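Local coordinates for Atu0111 protein (Agrobacterium tumefaciens, PDB 2FSQ) that is of unknown function but has an alpha-beta fold and a DUF1868 region of the 2H clan, a relationship consistent with phosphoesterase-like activity, at residues Y118-F131 / I155-Y169. Sequence-based numbering, arbitrary orientation. Where two conformers were deposited one is given.
Sequences YRDRLSTFPTLPAF and IVALWRDTFADFFGY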
ATOM      1  N   TYR A 118       8.112 -18.982   4.212  1.00 21.42           N
ATOM      2  CA  TYR A 118       8.312 -18.172   3.038  1.00 21.58           C
ATOM      3  C   TYR A 118       9.764 -17.747   2.798  1.00 22.46           C
ATOM      4  O   TYR A 118      10.224 -17.753   1.651  1.00 23.03           O
ATOM      5  CB  TYR A 118       7.405 -16.953   3.108  1.00 20.73           C
ATOM      6  CG  TYR A 118       5.952 -17.257   2.838  1.00 19.73           C
ATOM      7  CD1 TYR A 118       5.567 -18.237   1.923  1.00 19.20           C
ATOM      8  CD2 TYR A 118       4.962 -16.497   3.440  1.00 19.08           C
ATOM      9  CE1 TYR A 118       4.227 -18.493   1.664  1.00 19.46           C
ATOM     10  CE2 TYR A 118       3.619 -16.728   3.178  1.00 18.72           C
ATOM     11  CZ  TYR A 118       3.263 -17.721   2.294  1.00 18.75           C
ATOM     12  OH  TYR A 118       1.940 -17.926   2.011  1.00 19.66           O
ATOM     13  N   ARG A 119      10.468 -17.354   3.858  1.00 23.87           N
ATOM     14  CA  ARG A 119      11.891 -16.997   3.724  1.00 25.96           C
ATOM     15  C   ARG A 119      12.664 -18.136   3.055  1.00 26.61           C
ATOM     16  O   ARG A 119      13.520 -17.899   2.192  1.00 27.29           O
ATOM     17  CB  ARG A 119      12.506 -16.650   5.083  1.00 26.29           C
ATOM     18  CG  ARG A 119      13.922 -16.078   4.992  1.00 28.76           C
ATOM     19  CD  ARG A 119      14.703 -16.343   6.266  1.00 32.08           C
ATOM     20  NE  ARG A 119      14.481 -15.347   7.319  1.00 33.44           N
ATOM     21  CZ  ARG A 119      15.183 -14.221   7.461  1.00 32.86           C
ATOM     22  NH1 ARG A 119      16.148 -13.910   6.602  1.00 33.32           N
ATOM     23  NH2 ARG A 119      14.918 -13.402   8.470  1.00 34.51           N
ATOM     24  N   ASP A 120      12.329 -19.368   3.439  1.00 27.27           N
ATOM     25  CA  ASP A 120      12.924 -20.566   2.853  1.00 27.50           C
ATOM     26  C   ASP A 120      12.495 -20.758   1.403  1.00 27.40           C
ATOM     27  O   ASP A 120      13.325 -20.980   0.530  1.00 27.43           O
ATOM     28  CB  ASP A 120      12.564 -21.810   3.676  1.00 27.86           C
ATOM     29  CG  ASP A 120      13.026 -23.102   3.012  1.00 29.67           C
ATOM     30  OD1 ASP A 120      14.218 -23.198   2.636  1.00 32.17           O
ATOM     31  OD2 ASP A 120      12.193 -24.016   2.862  1.00 31.91           O
ATOM     32  N   ARG A 121      11.194 -20.663   1.145  1.00 25.72           N
ATOM     33  CA  ARG A 121      10.679 -20.856  -0.198  1.00 26.14           C
ATOM     34  C   ARG A 121      11.221 -19.802  -1.144  1.00 25.27           C
ATOM     35  O   ARG A 121      11.518 -20.105  -2.300  1.00 26.38           O
ATOM     36  CB  ARG A 121       9.153 -20.799  -0.204  1.00 25.87           C
ATOM     37  CG  ARG A 121       8.510 -22.037   0.324  1.00 28.42           C
ATOM     38  CD  ARG A 121       7.004 -21.895   0.330  1.00 28.28           C
ATOM     39  NE  ARG A 121       6.406 -21.945  -1.002  1.00 30.64           N
ATOM     40  CZ  ARG A 121       6.265 -23.045  -1.737  1.00 32.20           C
ATOM     41  NH1 ARG A 121       6.722 -24.213  -1.299  1.00 34.24           N
ATOM     42  NH2 ARG A 121       5.687 -22.972  -2.926  1.00 33.45           N
ATOM     43  N   LEU A 122      11.352 -18.572  -0.649  1.00 24.53           N
ATOM     44  CA  LEU A 122      11.785 -17.443  -1.488  1.00 24.42           C
ATOM     45  C   LEU A 122      13.291 -17.394  -1.763  1.00 24.96           C
ATOM     46  O   LEU A 122      13.759 -16.511  -2.497  1.00 24.74           O
ATOM     47  CB  LEU A 122      11.317 -16.116  -0.893  1.00 23.79           C
ATOM     48  CG  LEU A 122       9.796 -15.899  -0.924  1.00 21.90           C
ATOM     49  CD1 LEU A 122       9.398 -14.833   0.089  1.00 20.96           C
ATOM     50  CD2 LEU A 122       9.313 -15.566  -2.339  1.00 20.64           C
ATOM     51  N   SER A 123      14.037 -18.336  -1.189  0.50 25.35           N
ATOM     52  CA  SER A 123      15.481 -18.439  -1.424  0.50 25.83           C
ATOM     53  C   SER A 123      15.829 -18.811  -2.866  0.50 25.84           C
ATOM     54  O   SER A 123      16.950 -18.575  -3.318  0.50 26.35           O
ATOM     55  CB  SER A 123      16.111 -19.440  -0.451  0.50 25.86           C
ATOM     56  OG  SER A 123      16.227 -18.865   0.836  0.50 27.45           O
ATOM     57  N   THR A 124      14.870 -19.394  -3.578  1.00 25.54           N
ATOM     58  CA  THR A 124      15.037 -19.731  -4.993  1.00 25.62           C
ATOM     59  C   THR A 124      14.209 -18.862  -5.954  1.00 24.80           C
ATOM     60  O   THR A 124      14.022 -19.233  -7.124  1.00 25.31           O
ATOM     61  CB  THR A 124      14.719 -21.216  -5.257  1.00 26.05           C
ATOM     62  OG1 THR A 124      13.369 -21.496  -4.871  1.00 26.09           O
ATOM     63  CG2 THR A 124      15.678 -22.129  -4.480  1.00 27.13           C
ATOM     64  N   PHE A 125      13.704 -17.723  -5.470  1.00 23.80           N
ATOM     65  CA  PHE A 125      12.979 -16.782  -6.344  1.00 22.90           C
ATOM     66  C   PHE A 125      13.848 -16.339  -7.522  1.00 22.59           C
ATOM     67  O   PHE A 125      15.011 -15.961  -7.316  1.00 23.23           O
ATOM     68  CB  PHE A 125      12.512 -15.562  -5.555  1.00 22.79           C
ATOM     69  CG  PHE A 125      11.425 -14.789  -6.234  1.00 20.15           C
ATOM     70  CD1 PHE A 125      10.119 -15.265  -6.219  1.00 20.85           C
ATOM     71  CD2 PHE A 125      11.702 -13.605  -6.898  1.00 20.20           C
ATOM     72  CE1 PHE A 125       9.122 -14.583  -6.854  1.00 18.89           C
ATOM     73  CE2 PHE A 125      10.688 -12.898  -7.536  1.00 19.41           C
ATOM     74  CZ  PHE A 125       9.396 -13.394  -7.517  1.00 20.43           C
ATOM     75  N   PRO A 126      13.297 -16.389  -8.754  1.00 22.18           N
ATOM     76  CA  PRO A 126      14.132 -16.104  -9.922  1.00 21.78           C
ATOM     77  C   PRO A 126      14.440 -14.619 -10.087  1.00 21.95           C
ATOM     78  O   PRO A 126      13.735 -13.765  -9.557  1.00 21.40           O
ATOM     79  CB  PRO A 126      13.273 -16.594 -11.091  1.00 21.75           C
ATOM     80  CG  PRO A 126      11.853 -16.403 -10.616  1.00 21.53           C
ATOM     81  CD  PRO A 126      11.912 -16.738  -9.140  1.00 21.81           C
ATOM     82  N   THR A 127      15.506 -14.327 -10.826  1.00 21.43           N
ATOM     83  CA  THR A 127      15.823 -12.962 -11.208  1.00 21.57           C
ATOM     84  C   THR A 127      14.837 -12.519 -12.281  1.00 21.24           C
ATOM     85  O   THR A 127      14.718 -13.164 -13.331  1.00 22.77           O
ATOM     86  CB  THR A 127      17.268 -12.893 -11.735  1.00 21.62           C
ATOM     87  OG1 THR A 127      18.156 -13.264 -10.672  1.00 23.08           O
ATOM     88  CG2 THR A 127      17.614 -11.480 -12.220  1.00 22.32           C
ATOM     89  N   LEU A 128      14.100 -11.447 -11.991  1.00 19.67           N
ATOM     90  CA  LEU A 128      13.146 -10.886 -12.935  1.00 19.11           C
ATOM     91  C   LEU A 128      13.546  -9.458 -13.284  1.00 18.45           C
ATOM     92  O   LEU A 128      14.270  -8.824 -12.519  1.00 18.46           O
ATOM     93  CB  LEU A 128      11.727 -10.946 -12.366  1.00 19.05           C
ATOM     94  CG  LEU A 128      11.223 -12.346 -12.020  1.00 19.65           C
ATOM     95  CD1 LEU A 128       9.903 -12.278 -11.293  1.00 17.47           C
ATOM     96  CD2 LEU A 128      11.099 -13.238 -13.238  1.00 20.63           C
ATOM     97  N   PRO A 129      13.120  -8.964 -14.462  1.00 18.15           N
ATOM     98  CA  PRO A 129      13.542  -7.630 -14.863  1.00 18.18           C
ATOM     99  C   PRO A 129      13.016  -6.525 -13.953  1.00 17.21           C
ATOM    100  O   PRO A 129      11.923  -6.637 -13.361  1.00 17.26           O
ATOM    101  CB  PRO A 129      12.944  -7.485 -16.270  1.00 18.93           C
ATOM    102  CG  PRO A 129      12.687  -8.881 -16.744  1.00 20.28           C
ATOM    103  CD  PRO A 129      12.292  -9.614 -15.499  1.00 19.29           C
ATOM    104  N   ALA A 130      13.778  -5.445 -13.873  1.00 16.82           N
ATOM    105  CA  ALA A 130      13.342  -4.266 -13.144  1.00 16.30           C
ATOM    106  C   ALA A 130      12.172  -3.612 -13.852  1.00 16.07           C
ATOM    107  O   ALA A 130      11.986  -3.750 -15.067  1.00 16.28           O
ATOM    108  CB  ALA A 130      14.490  -3.271 -13.030  1.00 17.62           C
ATOM    109  N   PHE A 131      11.372  -2.901 -13.065  1.00 14.57           N
ATOM    110  CA  PHE A 131      10.239  -2.151 -13.583  1.00 14.85           C
ATOM    111  C   PHE A 131      10.249  -0.741 -13.009  1.00 14.62           C
ATOM    112  O   PHE A 131      10.810  -0.496 -11.936  1.00 16.23           O
ATOM    113  CB  PHE A 131       8.919  -2.860 -13.247  1.00 14.74           C
ATOM    114  CG  PHE A 131       8.747  -3.182 -11.774  1.00 15.21           C
ATOM    115  CD1 PHE A 131       8.211  -2.243 -10.882  1.00 14.85           C
ATOM    116  CD2 PHE A 131       9.109  -4.435 -11.282  1.00 15.48           C
ATOM    117  CE1 PHE A 131       8.040  -2.567  -9.516  1.00 15.37           C
ATOM    118  CE2 PHE A 131       8.938  -4.759  -9.941  1.00 16.44           C
ATOM    119  CZ  PHE A 131       8.413  -3.817  -9.055  1.00 15.29           C
ATOM    120  N   ILE A 155       5.767  -6.404 -16.844  1.00 14.68           N
ATOM    121  CA  ILE A 155       6.840  -6.877 -15.990  1.00 15.09           C
ATOM    122  C   ILE A 155       6.386  -7.070 -14.538  1.00 15.43           C
ATOM    123  O   ILE A 155       6.635  -8.119 -13.937  1.00 14.59           O
ATOM    124  CB  ILE A 155       8.046  -5.916 -16.059  1.00 15.13           C
ATOM    125  CG1 ILE A 155       8.633  -5.911 -17.471  1.00 16.70           C
ATOM    126  CG2 ILE A 155       9.122  -6.305 -15.031  1.00 14.92           C
ATOM    127  CD1 ILE A 155       9.625  -4.805 -17.704  1.00 18.29           C
ATOM    128  N   VAL A 156       5.704  -6.080 -13.979  1.00 14.22           N
ATOM    129  CA  VAL A 156       5.279  -6.217 -12.586  1.00 14.73           C
ATOM    130  C   VAL A 156       4.224  -7.321 -12.455  1.00 14.54           C
ATOM    131  O   VAL A 156       4.185  -8.007 -11.443  1.00 14.98           O
ATOM    132  CB  VAL A 156       4.899  -4.847 -11.920  1.00 14.38           C
ATOM    133  CG1 VAL A 156       3.611  -4.268 -12.468  1.00 14.19           C
ATOM    134  CG2 VAL A 156       4.858  -4.980 -10.392  1.00 15.38           C
ATOM    135  N   ALA A 157       3.420  -7.542 -13.496  1.00 14.26           N
ATOM    136  CA  ALA A 157       2.455  -8.644 -13.440  1.00 14.92           C
ATOM    137  C   ALA A 157       3.197  -9.980 -13.374  1.00 15.44           C
ATOM    138  O   ALA A 157       2.738 -10.925 -12.723  1.00 15.39           O
ATOM    139  CB  ALA A 157       1.527  -8.616 -14.644  1.00 15.86           C
ATOM    140  N   LEU A 158       4.338 -10.069 -14.063  1.00 15.64           N
ATOM    141  CA  LEU A 158       5.147 -11.296 -14.003  1.00 16.55           C
ATOM    142  C   LEU A 158       5.697 -11.519 -12.596  1.00 16.41           C
ATOM    143  O   LEU A 158       5.686 -12.638 -12.097  1.00 15.97           O
ATOM    144  CB  LEU A 158       6.281 -11.280 -15.043  1.00 17.04           C
ATOM    145  CG  LEU A 158       7.323 -12.397 -14.945  1.00 17.80           C
ATOM    146  CD1 LEU A 158       6.690 -13.769 -15.164  1.00 21.54           C
ATOM    147  CD2 LEU A 158       8.422 -12.152 -15.962  1.00 18.09           C
ATOM    148  N   TRP A 159       6.202 -10.464 -11.962  1.00 15.58           N
ATOM    149  CA  TRP A 159       6.608 -10.573 -10.568  1.00 14.55           C
ATOM    150  C   TRP A 159       5.481 -11.130  -9.705  1.00 15.11           C
ATOM    151  O   TRP A 159       5.698 -12.033  -8.908  1.00 14.99           O
ATOM    152  CB  TRP A 159       7.020  -9.208 -10.022  1.00 14.95           C
ATOM    153  CG  TRP A 159       8.418  -8.755 -10.379  1.00 13.53           C
ATOM    154  CD1 TRP A 159       8.829  -8.170 -11.551  1.00 14.80           C
ATOM    155  CD2 TRP A 159       9.571  -8.814  -9.536  1.00 15.68           C
ATOM    156  NE1 TRP A 159      10.180  -7.867 -11.485  1.00 15.57           N
ATOM    157  CE2 TRP A 159      10.656  -8.256 -10.258  1.00 14.26           C
ATOM    158  CE3 TRP A 159       9.800  -9.298  -8.244  1.00 16.00           C
ATOM    159  CZ2 TRP A 159      11.941  -8.150  -9.713  1.00 15.98           C
ATOM    160  CZ3 TRP A 159      11.078  -9.189  -7.698  1.00 15.99           C
ATOM    161  CH2 TRP A 159      12.141  -8.645  -8.448  1.00 14.68           C
ATOM    162  N   ARG A 160       4.282 -10.582  -9.854  1.00 13.74           N
ATOM    163  CA  ARG A 160       3.154 -10.989  -9.009  1.00 13.62           C
ATOM    164  C   ARG A 160       2.720 -12.412  -9.290  1.00 14.98           C
ATOM    165  O   ARG A 160       2.426 -13.149  -8.362  1.00 14.82           O
ATOM    166  CB  ARG A 160       1.987 -10.010  -9.154  1.00 13.59           C
ATOM    167  CG  ARG A 160       2.238  -8.737  -8.355  1.00 13.39           C
ATOM    168  CD  ARG A 160       1.174  -7.664  -8.575  1.00 11.91           C
ATOM    169  NE  ARG A 160      -0.177  -8.222  -8.467  1.00 10.38           N
ATOM    170  CZ  ARG A 160      -0.806  -8.456  -7.318  1.00 10.45           C
ATOM    171  NH1 ARG A 160      -0.215  -8.191  -6.154  1.00 11.81           N
ATOM    172  NH2 ARG A 160      -2.023  -8.993  -7.341  1.00 11.31           N
ATOM    173  N   ASP A 161       2.693 -12.803 -10.557  1.00 14.67           N
ATOM    174  CA  ASP A 161       2.318 -14.181 -10.877  1.00 16.29           C
ATOM    175  C   ASP A 161       3.339 -15.139 -10.275  1.00 16.70           C
ATOM    176  O   ASP A 161       2.996 -16.222  -9.783  1.00 17.70           O
ATOM    177  CB  ASP A 161       2.262 -14.401 -12.389  1.00 16.44           C
ATOM    178  CG  ASP A 161       1.032 -13.785 -13.035  1.00 18.62           C
ATOM    179  OD1 ASP A 161       0.079 -13.431 -12.302  1.00 19.98           O
ATOM    180  OD2 ASP A 161       1.030 -13.646 -14.286  1.00 22.08           O
ATOM    181  N   THR A 162       4.608 -14.745 -10.315  1.00 16.03           N
ATOM    182  CA  THR A 162       5.644 -15.594  -9.767  1.00 16.86           C
ATOM    183  C   THR A 162       5.505 -15.655  -8.240  1.00 16.86           C
ATOM    184  O   THR A 162       5.601 -16.729  -7.646  1.00 17.12           O
ATOM    185  CB  THR A 162       7.056 -15.107 -10.204  1.00 16.54           C
ATOM    186  OG1 THR A 162       7.085 -14.949 -11.631  1.00 18.45           O
ATOM    187  CG2 THR A 162       8.156 -16.106  -9.785  1.00 17.84           C
ATOM    188  N   PHE A 163       5.236 -14.516  -7.599  1.00 16.07           N
ATOM    189  CA  PHE A 163       4.999 -14.537  -6.163  1.00 16.12           C
ATOM    190  C   PHE A 163       3.822 -15.409  -5.769  1.00 16.59           C
ATOM    191  O   PHE A 163       3.878 -16.060  -4.727  1.00 16.17           O
ATOM    192  CB  PHE A 163       4.804 -13.132  -5.593  1.00 15.55           C
ATOM    193  CG  PHE A 163       6.103 -12.379  -5.377  1.00 15.07           C
ATOM    194  CD1 PHE A 163       7.149 -12.929  -4.626  1.00 16.53           C
ATOM    195  CD2 PHE A 163       6.259 -11.109  -5.892  1.00 14.21           C
ATOM    196  CE1 PHE A 163       8.335 -12.207  -4.430  1.00 17.02           C
ATOM    197  CE2 PHE A 163       7.411 -10.387  -5.700  1.00 15.17           C
ATOM    198  CZ  PHE A 163       8.463 -10.933  -4.985  1.00 15.91           C
ATOM    199  N   ALA A 164       2.771 -15.424  -6.585  1.00 16.55           N
ATOM    200  CA  ALA A 164       1.603 -16.253  -6.273  1.00 17.71           C
ATOM    201  C   ALA A 164       2.012 -17.715  -6.194  1.00 18.46           C
ATOM    202  O   ALA A 164       1.545 -18.443  -5.329  1.00 18.20           O
ATOM    203  CB  ALA A 164       0.499 -16.047  -7.304  1.00 18.06           C
ATOM    204  N   ASP A 165       2.904 -18.143  -7.085  1.00 18.51           N
ATOM    205  CA  ASP A 165       3.418 -19.514  -7.037  1.00 20.38           C
ATOM    206  C   ASP A 165       4.187 -19.794  -5.750  1.00 20.46           C
ATOM    207  O   ASP A 165       4.012 -20.839  -5.129  1.00 21.55           O
ATOM    208  CB  ASP A 165       4.308 -19.797  -8.249  1.00 21.16           C
ATOM    209  CG  ASP A 165       3.527 -19.893  -9.539  1.00 24.72           C
ATOM    210  OD1 ASP A 165       2.303 -20.144  -9.492  1.00 28.50           O
ATOM    211  OD2 ASP A 165       4.146 -19.714 -10.617  1.00 29.86           O
ATOM    212  N   PHE A 166       5.059 -18.870  -5.353  1.00 19.16           N
ATOM    213  CA  PHE A 166       5.827 -19.042  -4.113  1.00 18.73           C
ATOM    214  C   PHE A 166       4.992 -18.950  -2.837  1.00 18.76           C
ATOM    215  O   PHE A 166       5.197 -19.690  -1.880  1.00 19.58           O
ATOM    216  CB  PHE A 166       7.007 -18.055  -4.073  1.00 19.39           C
ATOM    217  CG  PHE A 166       8.179 -18.490  -4.924  1.00 19.37           C
ATOM    218  CD1 PHE A 166       8.144 -18.363  -6.309  1.00 21.13           C
ATOM    219  CD2 PHE A 166       9.304 -19.050  -4.333  1.00 21.65           C
ATOM    220  CE1 PHE A 166       9.225 -18.762  -7.093  1.00 21.60           C
ATOM    221  CE2 PHE A 166      10.392 -19.453  -5.115  1.00 21.88           C
ATOM    222  CZ  PHE A 166      10.345 -19.320  -6.485  1.00 22.11           C
ATOM    223  N   PHE A 167       4.039 -18.028  -2.823  1.00 16.67           N
ATOM    224  CA  PHE A 167       3.207 -17.829  -1.637  1.00 16.58           C
ATOM    225  C   PHE A 167       2.092 -18.866  -1.526  1.00 16.67           C
ATOM    226  O   PHE A 167       1.605 -19.129  -0.425  1.00 17.90           O
ATOM    227  CB  PHE A 167       2.652 -16.401  -1.614  1.00 16.13           C
ATOM    228  CG  PHE A 167       3.614 -15.393  -1.053  1.00 15.90           C
ATOM    229  CD1 PHE A 167       3.461 -14.938   0.250  1.00 16.61           C
ATOM    230  CD2 PHE A 167       4.678 -14.894  -1.819  1.00 15.80           C
ATOM    231  CE1 PHE A 167       4.343 -14.001   0.803  1.00 17.04           C
ATOM    232  CE2 PHE A 167       5.566 -13.952  -1.271  1.00 16.83           C
ATOM    233  CZ  PHE A 167       5.396 -13.512   0.040  1.00 15.79           C
ATOM    234  N   GLY A 168       1.695 -19.428  -2.667  1.00 16.10           N
ATOM    235  CA  GLY A 168       0.717 -20.517  -2.709  1.00 16.54           C
ATOM    236  C   GLY A 168      -0.727 -20.084  -2.538  1.00 16.17           C
ATOM    237  O   GLY A 168      -1.569 -20.873  -2.118  1.00 17.10           O
ATOM    238  N   TYR A 169      -1.029 -18.839  -2.904  1.00 15.26           N
ATOM    239  CA  TYR A 169      -2.405 -18.361  -2.982  1.00 14.17           C
ATOM    240  C   TYR A 169      -2.444 -17.178  -3.922  1.00 14.13           C
ATOM    241  O   TYR A 169      -1.397 -16.612  -4.279  1.00 14.23           O
ATOM    242  CB  TYR A 169      -2.961 -17.934  -1.605  1.00 13.81           C
ATOM    243  CG  TYR A 169      -2.141 -16.840  -0.941  1.00 13.43           C
ATOM    244  CD1 TYR A 169      -2.254 -15.502  -1.339  1.00 12.92           C
ATOM    245  CD2 TYR A 169      -1.260 -17.138   0.080  1.00 12.58           C
ATOM    246  CE1 TYR A 169      -1.497 -14.503  -0.726  1.00 12.85           C
ATOM    247  CE2 TYR A 169      -0.508 -16.157   0.688  1.00 12.50           C
ATOM    248  CZ  TYR A 169      -0.636 -14.844   0.289  1.00 12.37           C
ATOM    249  OH  TYR A 169       0.133 -13.902   0.913  1.00 12.64           O
TER
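F125, F131, W159, F163 and F166 form the aromatic cluster through which the loop leaving helix 111-121 packs along helix 150-167 in this alpha-beta fold, a worked example of rings meeting at several different angles. With CG anti to the backbone N (chi1 -162°), the F125 ring reaches in to make an offset stack on F163, centroids 4.3 Å apart, and turns its edge to the face of F166. F238 touches both F125 and F163, carrying the cluster toward the C-terminus. W159 is sandwiched: L128 CB lies over one face, 3.8 Å from the centroid of the five-membered ring, while the edge of F131 meets the other. V156 CG2 makes a CH-pi contact over the F131 ring, almost at its centre.

The outer side is sparser: L128 CD2 only brushes L158 CD2 at 4.0 Å. At the C-terminal end of helix 150-167, partly exposed R121 gives a nearly straight bond (168°) from NE to F166 O at 2.7 Å, whereas buried Y118 meets the F167 ring obliquely and donates from OH to F167 O in the carbonyl plane. At the cluster's edge, the indole N-H of W159 finds its acceptor in the loop backbone: NE1 lies 2.8 Å from P129 O, which sits in the ring plane.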